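Local coordinates for DegV family protein (Thermus thermophilus, PDB 2DT8) that binds fatty acids, here a palmitic acid, and also binds a zinc ion at a separate site, at residues 86-89 against 94-97; 123-128 against 151-156; 213-218 against 223-228. All blocks are in the same frame, centred on the assembly; numbering follows the deposited sequence.

Following the chain from the N terminus, contact 1 comes first. It closes the short loop between strand 82-87 and helix 95-103, in the beta-alpha-beta unit that goes on to strand 110-114. Contact 2 spans a longer excursion of 22 residues, mostly helical, and brings helix 120-135 against the start of strand 154-158. Contact 3 closes the short loop from helix 204-219 into strand 225-231. The three loops follow one another in series, and none nests or crosses. Contacts 1 and 2 touch where Leu-86 packs on Met-125 and Val-126. Contacts 2 and 3 meet at Met-124 with Tyr-228, and both reach the four-stranded sheet. Contacts 1 and 3 do not touch.

Contact 1. Residues 86-89 against 94-97; sequences LHIS and GTVQ
His-87 and Val-96 bring their CA atoms to 6.2 Å, where the chain leaving strand 82-87 faces the first turn of helix 95-103. Val-96 CG2 lies 3.8 Å from His-87 CB. The same methyl, Val-96 CG2, is 3.5 Å from the carbonyl oxygen Ile-88 O. Beside it, Thr-95 reaches across with its methyl, and Thr-95 CG2 comes to 3.7 Å from His-87 ND1. The methyl approaches the imidazole obliquely, and the two side chains run at about a right angle. The Thr-95 torsion (chi1 -61°) sets OG1 beside the backbone N, where it bonds to Ser-93 OG, and leaves CG2 for the histidine. Ile-88 CG2 packs on the same threonine, 3.9 Å from Thr-95 CB.

Gly-94 is the N-cap of the helix. The contact lies at the strand-to-helix connection of the beta-alpha-beta unit made by strand 82-87, helix 95-103 and strand 110-114. One water bridges the two sides through the backbone. It accepts from Val-96 N at 2.8 Å, so this first-turn amide is satisfied. It also lies 2.8 Å from Ile-88 O, one of several acceptors competing for its protons. Both nitrogens of the buried His-87 ring are held, ND1 by Asp-8 and NE2 by Ser-85, which fixes the rotation of the ring. Ile-88 and Gly-94 both touch the bound palmitic acid.

Contact 2. Residues 123-128 against 151-156; sequences GMMVLR and RDHFVR
His-153 ND1 is hydrogen-bonded to Leu-149 O, near the end of the preceding helix, and the methyl of selenomethionine Met-125 lies against the same atom. Met-125 CE is 3.8 Å from His-153 ND1 and 3.9 Å from His-153 CE1. The second selenomethionine, Met-124, touches the base of the histidine side chain, with its CE 3.8 Å from His-153 CB and 4.1 Å from His-153 CG. Both methyls approach the imidazole obliquely, and each selenomethionine chain crosses the histidine at about a right angle. The two chains are extended beyond CG but leave the backbone differently. Met-124 has CG between its backbone N and carbonyl carbon (chi1 71°), while Met-125 has CG beside the N (chi1 -63°). Their ends still converge, and Met-124 CE is 4.2 Å from Met-125 CE. The Leu-149 bond helps to orient the ring, and the two methyls pack on it.

Further along, Arg-156 folds back on its own strand. Its NH1 donates to Val-155 O at 2.9 Å, from above the carbonyl plane. Phe-154 CE1 lies over one face of the guanidinium, offset toward the rim. Val-155 touches the bound palmitic acid.

Met-125 also packs on Leu-146 and Leu-149 of helix 139-151, and Met-124 on Tyr-276 and Tyr-278 of strand 273-279. Helix 120-135 packs against that helix and a face of the four-stranded sheet.

Contact 3. Residues 213-218 against 223-228; sequences KAFRAW and KRIRAY
Ile-225 meets Phe-215 and Trp-218 through a single methyl, CG2, and this is the tight part of the contact. Ile-225 CG2 lies 4.0 Å from Phe-215 CZ and 4.1 Å from Trp-218 CZ3. It sits at the edge of each ring, near the ring plane, so this methyl lies over neither ring face. The phenylalanine and the isoleucine come from opposite directions. The tryptophan and the isoleucine slide past each other. Both aromatic side chains leave the helix with CG anti to the backbone N (chi1 -179° in Phe-215 and 172° in Trp-218), which sends the two rings out the same way, one turn apart. They touch each other as well, with Phe-215 CE1 3.8 Å from Trp-218 CZ3. The backbones stay well apart behind them, as the CA atoms of Trp-218 and Ile-225 are 10.7 Å from each other.

The far side of the helix is exposed, at Lys-213, Arg-216 and Ala-217. Lys-223 and Arg-224 are exposed before the strand begins. Arg-226 points away from the helix, and it shares Glu-253 with Arg-224. Trp-218 is only partly buried and makes a cation-pi contact with Arg-222.

Helix 204-219 packs on one face of the four-stranded sheet. Phe-215 meets Phe-154 of strand 154-158 and Phe-275 of strand 273-279 edge-to-face. Strand 225-231 lies inside that sheet, antiparallel to 273-279 and parallel to 252-259.

Contact 1. Residues 86-89 against 94-97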
loop_
_atom_site.group_PDB
_atom_site.type_symbol
_atom_site.label_atom_id
_atom_site.label_comp_id
_atom_site.label_asym_id
_atom_site.label_seq_id
_atom_site.Cartn_x
_atom_site.Cartn_y
_atom_site.Cartn_z
ATOM N N LEU A 86 -8.473 7.105 5.213
ATOM C CA LEU A 86 -7.344 7.042 4.273
ATOM C C LEU A 86 -7.391 5.749 3.458
ATOM O O LEU A 86 -7.508 4.653 3.988
ATOM C CB LEU A 86 -6.017 7.117 5.035
ATOM C CG LEU A 86 -5.515 8.534 5.322
ATOM C CD1 LEU A 86 -6.561 9.320 6.075
ATOM C CD2 LEU A 86 -4.218 8.468 6.108
ATOM N N HIS A 87 -7.277 5.960 2.133
ATOM C CA HIS A 87 -7.326 4.801 1.263
ATOM C C HIS A 87 -6.434 4.589 -0.006
ATOM O O HIS A 87 -5.830 5.526 -0.513
ATOM C CB HIS A 87 -8.782 4.753 0.756
ATOM C CG HIS A 87 -9.689 4.563 1.944
ATOM N ND1 HIS A 87 -9.807 3.388 2.610
ATOM C CD2 HIS A 87 -10.526 5.505 2.553
ATOM C CE1 HIS A 87 -10.694 3.618 3.598
ATOM N NE2 HIS A 87 -11.142 4.876 3.587
ATOM N N ILE A 88 -6.421 3.324 -0.462
ATOM C CA ILE A 88 -5.583 3.032 -1.608
ATOM C C ILE A 88 -6.039 3.955 -2.731
ATOM O O ILE A 88 -7.197 4.377 -2.818
ATOM C CB ILE A 88 -5.900 1.558 -1.920
ATOM C CG1 ILE A 88 -5.255 1.176 -3.253
ATOM C CG2 ILE A 88 -7.427 1.296 -1.974
ATOM C CD1 ILE A 88 -5.277 -0.345 -3.504
ATOM N N SER A 89 -5.090 4.216 -3.616
ATOM C CA SER A 89 -5.283 5.033 -4.803
ATOM C C SER A 89 -6.605 4.815 -5.536
ATOM O O SER A 89 -6.985 3.680 -5.850
ATOM C CB SER A 89 -4.144 4.772 -5.785
ATOM O OG SER A 89 -4.367 5.451 -7.007
ATOM N N GLY A 94 -11.945 1.012 -6.499
ATOM C CA GLY A 94 -13.151 1.792 -6.272
ATOM C C GLY A 94 -13.387 2.051 -4.791
ATOM O O GLY A 94 -14.419 2.595 -4.416
ATOM N N THR A 95 -12.432 1.672 -3.946
ATOM C CA THR A 95 -12.568 1.869 -2.508
ATOM C C THR A 95 -12.866 3.321 -2.116
ATOM O O THR A 95 -13.792 3.573 -1.343
ATOM C CB THR A 95 -11.297 1.369 -1.777
ATOM O OG1 THR A 95 -11.140 -0.035 -2.028
ATOM C CG2 THR A 95 -11.401 1.594 -0.269
ATOM N N VAL A 96 -12.086 4.267 -2.639
ATOM C CA VAL A 96 -12.310 5.682 -2.325
ATOM C C VAL A 96 -13.745 6.082 -2.672
ATOM O O VAL A 96 -14.414 6.769 -1.897
ATOM C CB VAL A 96 -11.320 6.590 -3.079
ATOM C CG1 VAL A 96 -11.838 8.042 -3.094
ATOM C CG2 VAL A 96 -9.958 6.537 -2.386
ATOM N N GLN A 97 -14.210 5.762 -3.856
ATOM C CA GLN A 97 -15.584 6.029 -4.263
ATOM C C GLN A 97 -16.584 5.469 -3.246
ATOM O O GLN A 97 -17.589 6.112 -2.945
ATOM C CB GLN A 97 -15.830 5.433 -5.647
ATOM C CG GLN A 97 -17.277 5.427 -6.091
ATOM C CD GLN A 97 -17.413 5.061 -7.559
ATOM O OE1 GLN A 97 -18.480 4.651 -8.007
ATOM N NE2 GLN A 97 -16.328 5.221 -8.316
HETATM O O HOH W 1 -9.663 3.578 -3.902
#

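Contact 2. Residues 123-128 against 151-156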
loop_
_atom_site.group_PDB
_atom_site.type_symbol
_atom_site.label_atom_id
_atom_site.label_comp_id
_atom_site.label_asym_id
_atom_site.label_seq_id
_atom_site.Cartn_x
_atom_site.Cartn_y
_atom_site.Cartn_z
ATOM N N GLY A 123 -0.494 2.581 4.557
ATOM C CA GLY A 123 -0.275 2.355 5.973
ATOM C C GLY A 123 0.638 3.362 6.647
ATOM O O GLY A 123 0.347 3.793 7.774
HETATM N N MSE A 124 1.727 3.747 5.983
HETATM C CA MSE A 124 2.659 4.702 6.590
HETATM C C MSE A 124 1.998 6.058 6.779
HETATM O O MSE A 124 2.313 6.774 7.732
HETATM C CB MSE A 124 3.928 4.863 5.749
HETATM C CG MSE A 124 3.721 5.596 4.445
HETATM SE SE MSE A 124 5.309 5.489 3.356
HETATM C CE MSE A 124 4.827 6.846 2.079
HETATM N N MSE A 125 1.082 6.419 5.880
HETATM C CA MSE A 125 0.387 7.696 6.017
HETATM C C MSE A 125 -0.620 7.611 7.167
HETATM O O MSE A 125 -0.832 8.581 7.895
HETATM C CB MSE A 125 -0.297 8.076 4.707
HETATM C CG MSE A 125 0.701 8.273 3.592
HETATM SE SE MSE A 125 -0.069 9.109 2.058
HETATM C CE MSE A 125 1.256 8.662 0.755
ATOM N N VAL A 126 -1.245 6.450 7.338
ATOM C CA VAL A 126 -2.173 6.257 8.447
ATOM C C VAL A 126 -1.390 6.416 9.754
ATOM O O VAL A 126 -1.833 7.099 10.672
ATOM C CB VAL A 126 -2.813 4.846 8.394
ATOM C CG1 VAL A 126 -3.565 4.549 9.675
ATOM C CG2 VAL A 126 -3.740 4.759 7.215
ATOM N N LEU A 127 -0.216 5.797 9.822
ATOM C CA LEU A 127 0.608 5.895 11.017
ATOM C C LEU A 127 1.073 7.332 11.271
ATOM O O LEU A 127 1.106 7.777 12.417
ATOM C CB LEU A 127 1.816 4.962 10.900
ATOM C CG LEU A 127 1.478 3.466 10.874
ATOM C CD1 LEU A 127 2.760 2.679 10.636
ATOM C CD2 LEU A 127 0.811 3.023 12.175
ATOM N N ARG A 128 1.412 8.065 10.214
ATOM C CA ARG A 128 1.864 9.448 10.388
ATOM C C ARG A 128 0.705 10.306 10.894
ATOM O O ARG A 128 0.887 11.140 11.783
ATOM C CB ARG A 128 2.391 10.001 9.067
ATOM C CG ARG A 128 2.835 11.462 9.114
ATOM C CD ARG A 128 3.898 11.717 10.164
ATOM N NE ARG A 128 4.458 13.062 9.994
ATOM C CZ ARG A 128 5.139 13.715 10.931
ATOM N NH1 ARG A 128 5.350 13.157 12.113
ATOM N NH2 ARG A 128 5.609 14.932 10.686
ATOM N N ARG A 151 2.528 14.187 -2.235
ATOM C CA ARG A 151 3.362 14.807 -3.261
ATOM C C ARG A 151 4.836 14.409 -3.234
ATOM O O ARG A 151 5.495 14.368 -4.278
ATOM C CB ARG A 151 3.282 16.332 -3.136
ATOM C CG ARG A 151 1.898 16.911 -3.407
ATOM C CD ARG A 151 1.876 18.427 -3.201
ATOM N NE ARG A 151 2.884 19.107 -4.011
ATOM C CZ ARG A 151 2.748 20.338 -4.503
ATOM N NH1 ARG A 151 1.612 21.006 -4.332
ATOM N NH2 ARG A 151 3.749 20.896 -5.168
ATOM N N ASP A 152 5.277 14.108 -1.976
ATOM C CA ASP A 152 6.672 13.774 -1.764
ATOM C C ASP A 152 6.910 12.482 -0.987
ATOM O O ASP A 152 6.951 12.472 0.243
ATOM C CB ASP A 152 7.351 14.960 -1.056
ATOM C CG ASP A 152 8.827 14.720 -0.753
ATOM O OD1 ASP A 152 9.506 14.052 -1.558
ATOM O OD2 ASP A 152 9.319 15.223 0.287
ATOM N N HIS A 153 7.017 11.379 -1.715
ATOM C CA HIS A 153 7.336 10.101 -1.097
ATOM C C HIS A 153 8.063 9.254 -2.127
ATOM O O HIS A 153 8.224 9.646 -3.293
ATOM C CB HIS A 153 6.101 9.382 -0.508
ATOM C CG HIS A 153 5.109 8.894 -1.516
ATOM N ND1 HIS A 153 3.953 9.585 -1.812
ATOM C CD2 HIS A 153 5.051 7.741 -2.224
ATOM C CE1 HIS A 153 3.223 8.875 -2.655
ATOM N NE2 HIS A 153 3.866 7.752 -2.920
ATOM N N PHE A 154 8.550 8.109 -1.677
ATOM C CA PHE A 154 9.317 7.232 -2.530
ATOM C C PHE A 154 8.744 5.830 -2.552
ATOM O O PHE A 154 8.251 5.350 -1.540
ATOM C CB PHE A 154 10.747 7.155 -1.989
ATOM C CG PHE A 154 11.644 6.257 -2.771
ATOM C CD1 PHE A 154 12.286 6.729 -3.904
ATOM C CD2 PHE A 154 11.838 4.929 -2.384
ATOM C CE1 PHE A 154 13.121 5.896 -4.650
ATOM C CE2 PHE A 154 12.669 4.093 -3.127
ATOM C CZ PHE A 154 13.307 4.580 -4.256
ATOM N N VAL A 155 8.798 5.200 -3.719
ATOM C CA VAL A 155 8.385 3.811 -3.842
ATOM C C VAL A 155 9.023 3.130 -5.043
ATOM O O VAL A 155 9.077 3.683 -6.141
ATOM C CB VAL A 155 6.831 3.622 -3.913
ATOM C CG1 VAL A 155 6.216 4.501 -4.999
ATOM C CG2 VAL A 155 6.507 2.137 -4.177
ATOM N N ARG A 156 9.561 1.938 -4.798
ATOM C CA ARG A 156 10.127 1.111 -5.850
ATOM C C ARG A 156 9.794 -0.324 -5.506
ATOM O O ARG A 156 9.816 -0.713 -4.339
ATOM C CB ARG A 156 11.653 1.234 -5.929
ATOM C CG ARG A 156 12.165 2.507 -6.576
ATOM C CD ARG A 156 11.778 2.602 -8.045
ATOM N NE ARG A 156 12.394 3.768 -8.689
ATOM C CZ ARG A 156 11.974 5.021 -8.541
ATOM N NH1 ARG A 156 10.930 5.298 -7.771
ATOM N NH2 ARG A 156 12.601 6.014 -9.167
#

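Contact 3. Residues 213-218 against 223-228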
loop_
_atom_site.group_PDB
_atom_site.type_symbol
_atom_site.label_atom_id
_atom_site.label_comp_id
_atom_site.label_asym_id
_atom_site.label_seq_id
_atom_site.Cartn_x
_atom_site.Cartn_y
_atom_site.Cartn_z
ATOM N N LYS A 213 19.946 3.150 -6.069
ATOM C CA LYS A 213 20.391 4.336 -6.790
ATOM C C LYS A 213 19.259 5.368 -6.779
ATOM O O LYS A 213 19.484 6.547 -6.498
ATOM C CB LYS A 213 20.753 3.975 -8.237
ATOM C CG LYS A 213 21.086 5.184 -9.107
ATOM C CD LYS A 213 21.399 4.769 -10.546
ATOM C CE LYS A 213 21.606 5.984 -11.445
ATOM N NZ LYS A 213 21.927 5.587 -12.852
ATOM N N ALA A 214 18.047 4.921 -7.092
ATOM C CA ALA A 214 16.884 5.806 -7.111
ATOM C C ALA A 214 16.619 6.358 -5.714
ATOM O O ALA A 214 16.297 7.539 -5.549
ATOM C CB ALA A 214 15.656 5.051 -7.612
ATOM N N PHE A 215 16.748 5.499 -4.708
ATOM C CA PHE A 215 16.520 5.902 -3.329
ATOM C C PHE A 215 17.497 6.970 -2.862
ATOM O O PHE A 215 17.097 7.948 -2.225
ATOM C CB PHE A 215 16.618 4.695 -2.398
ATOM C CG PHE A 215 16.367 5.022 -0.955
ATOM C CD1 PHE A 215 15.144 5.555 -0.549
ATOM C CD2 PHE A 215 17.349 4.793 0.004
ATOM C CE1 PHE A 215 14.904 5.850 0.792
ATOM C CE2 PHE A 215 17.114 5.085 1.349
ATOM C CZ PHE A 215 15.893 5.611 1.741
ATOM N N ARG A 216 18.777 6.780 -3.158
ATOM C CA ARG A 216 19.775 7.762 -2.757
ATOM C C ARG A 216 19.483 9.116 -3.407
ATOM O O ARG A 216 19.595 10.157 -2.755
ATOM C CB ARG A 216 21.179 7.287 -3.139
ATOM C CG ARG A 216 21.744 6.212 -2.223
ATOM C CD ARG A 216 23.149 5.820 -2.676
ATOM N NE ARG A 216 23.756 4.784 -1.845
ATOM C CZ ARG A 216 24.294 4.997 -0.646
ATOM N NH1 ARG A 216 24.304 6.215 -0.124
ATOM N NH2 ARG A 216 24.826 3.985 0.030
ATOM N N ALA A 217 19.110 9.100 -4.684
ATOM C CA ALA A 217 18.786 10.331 -5.402
ATOM C C ALA A 217 17.605 11.029 -4.727
ATOM O O ALA A 217 17.636 12.242 -4.501
ATOM C CB ALA A 217 18.453 10.026 -6.853
ATOM N N TRP A 218 16.565 10.264 -4.405
ATOM C CA TRP A 218 15.386 10.820 -3.737
ATOM C C TRP A 218 15.701 11.300 -2.315
ATOM O O TRP A 218 15.170 12.321 -1.859
ATOM C CB TRP A 218 14.271 9.763 -3.659
ATOM C CG TRP A 218 13.106 10.181 -2.819
ATOM C CD1 TRP A 218 12.021 10.912 -3.220
ATOM C CD2 TRP A 218 12.941 9.957 -1.415
ATOM N NE1 TRP A 218 11.197 11.155 -2.153
ATOM C CE2 TRP A 218 11.730 10.576 -1.030
ATOM C CE3 TRP A 218 13.691 9.281 -0.442
ATOM C CZ2 TRP A 218 11.264 10.564 0.284
ATOM C CZ3 TRP A 218 13.228 9.264 0.869
ATOM C CH2 TRP A 218 12.019 9.899 1.219
ATOM N N LYS A 223 16.918 14.547 6.593
ATOM C CA LYS A 223 17.596 14.178 7.837
ATOM C C LYS A 223 17.016 12.994 8.604
ATOM O O LYS A 223 17.615 12.523 9.574
ATOM C CB LYS A 223 17.633 15.368 8.783
ATOM C CG LYS A 223 18.549 16.468 8.347
ATOM C CD LYS A 223 18.429 17.625 9.303
ATOM C CE LYS A 223 19.768 18.295 9.465
ATOM N NZ LYS A 223 19.643 19.471 10.367
ATOM N N ARG A 224 15.666 12.748 8.281
ATOM C CA ARG A 224 14.949 11.666 8.945
ATOM C C ARG A 224 14.103 10.962 7.906
ATOM O O ARG A 224 13.183 11.557 7.336
ATOM C CB ARG A 224 14.036 12.208 10.040
ATOM C CG ARG A 224 14.733 12.988 11.141
ATOM C CD ARG A 224 13.705 13.487 12.149
ATOM N NE ARG A 224 12.997 12.382 12.791
ATOM C CZ ARG A 224 11.921 12.519 13.560
ATOM N NH1 ARG A 224 11.408 13.724 13.789
ATOM N NH2 ARG A 224 11.358 11.450 14.106
ATOM N N ILE A 225 14.405 9.694 7.666
ATOM C CA ILE A 225 13.659 8.923 6.684
ATOM C C ILE A 225 13.059 7.690 7.340
ATOM O O ILE A 225 13.710 7.037 8.157
ATOM C CB ILE A 225 14.578 8.456 5.535
ATOM C CG1 ILE A 225 15.185 9.671 4.827
ATOM C CG2 ILE A 225 13.787 7.569 4.569
ATOM C CD1 ILE A 225 16.313 9.342 3.867
ATOM N N ARG A 226 11.810 7.393 6.999
ATOM C CA ARG A 226 11.118 6.208 7.493
ATOM C C ARG A 226 10.809 5.360 6.266
ATOM O O ARG A 226 10.248 5.853 5.284
ATOM C CB ARG A 226 9.827 6.588 8.220
ATOM C CG ARG A 226 10.064 7.300 9.551
ATOM C CD ARG A 226 8.777 7.842 10.146
ATOM N NE ARG A 226 8.989 8.342 11.506
ATOM C CZ ARG A 226 8.086 9.020 12.207
ATOM N NH1 ARG A 226 6.897 9.297 11.682
ATOM N NH2 ARG A 226 8.369 9.416 13.443
ATOM N N ALA A 227 11.201 4.091 6.321
ATOM C CA ALA A 227 11.001 3.171 5.211
ATOM C C ALA A 227 10.101 1.993 5.587
ATOM O O ALA A 227 10.091 1.521 6.716
ATOM C CB ALA A 227 12.342 2.670 4.716
ATOM N N TYR A 228 9.381 1.529 4.550
ATOM C CA TYR A 228 8.458 0.441 4.806
ATOM C C TYR A 228 8.663 -0.639 3.699
ATOM O O TYR A 228 8.417 -0.405 2.523
ATOM C CB TYR A 228 7.014 1.006 4.784
ATOM C CG TYR A 228 6.899 2.029 5.857
ATOM C CD1 TYR A 228 7.353 3.325 5.631
ATOM C CD2 TYR A 228 6.366 1.692 7.101
ATOM C CE1 TYR A 228 7.270 4.277 6.636
ATOM C CE2 TYR A 228 6.292 2.642 8.109
ATOM C CZ TYR A 228 6.747 3.927 7.882
ATOM O OH TYR A 228 6.686 4.876 8.884
#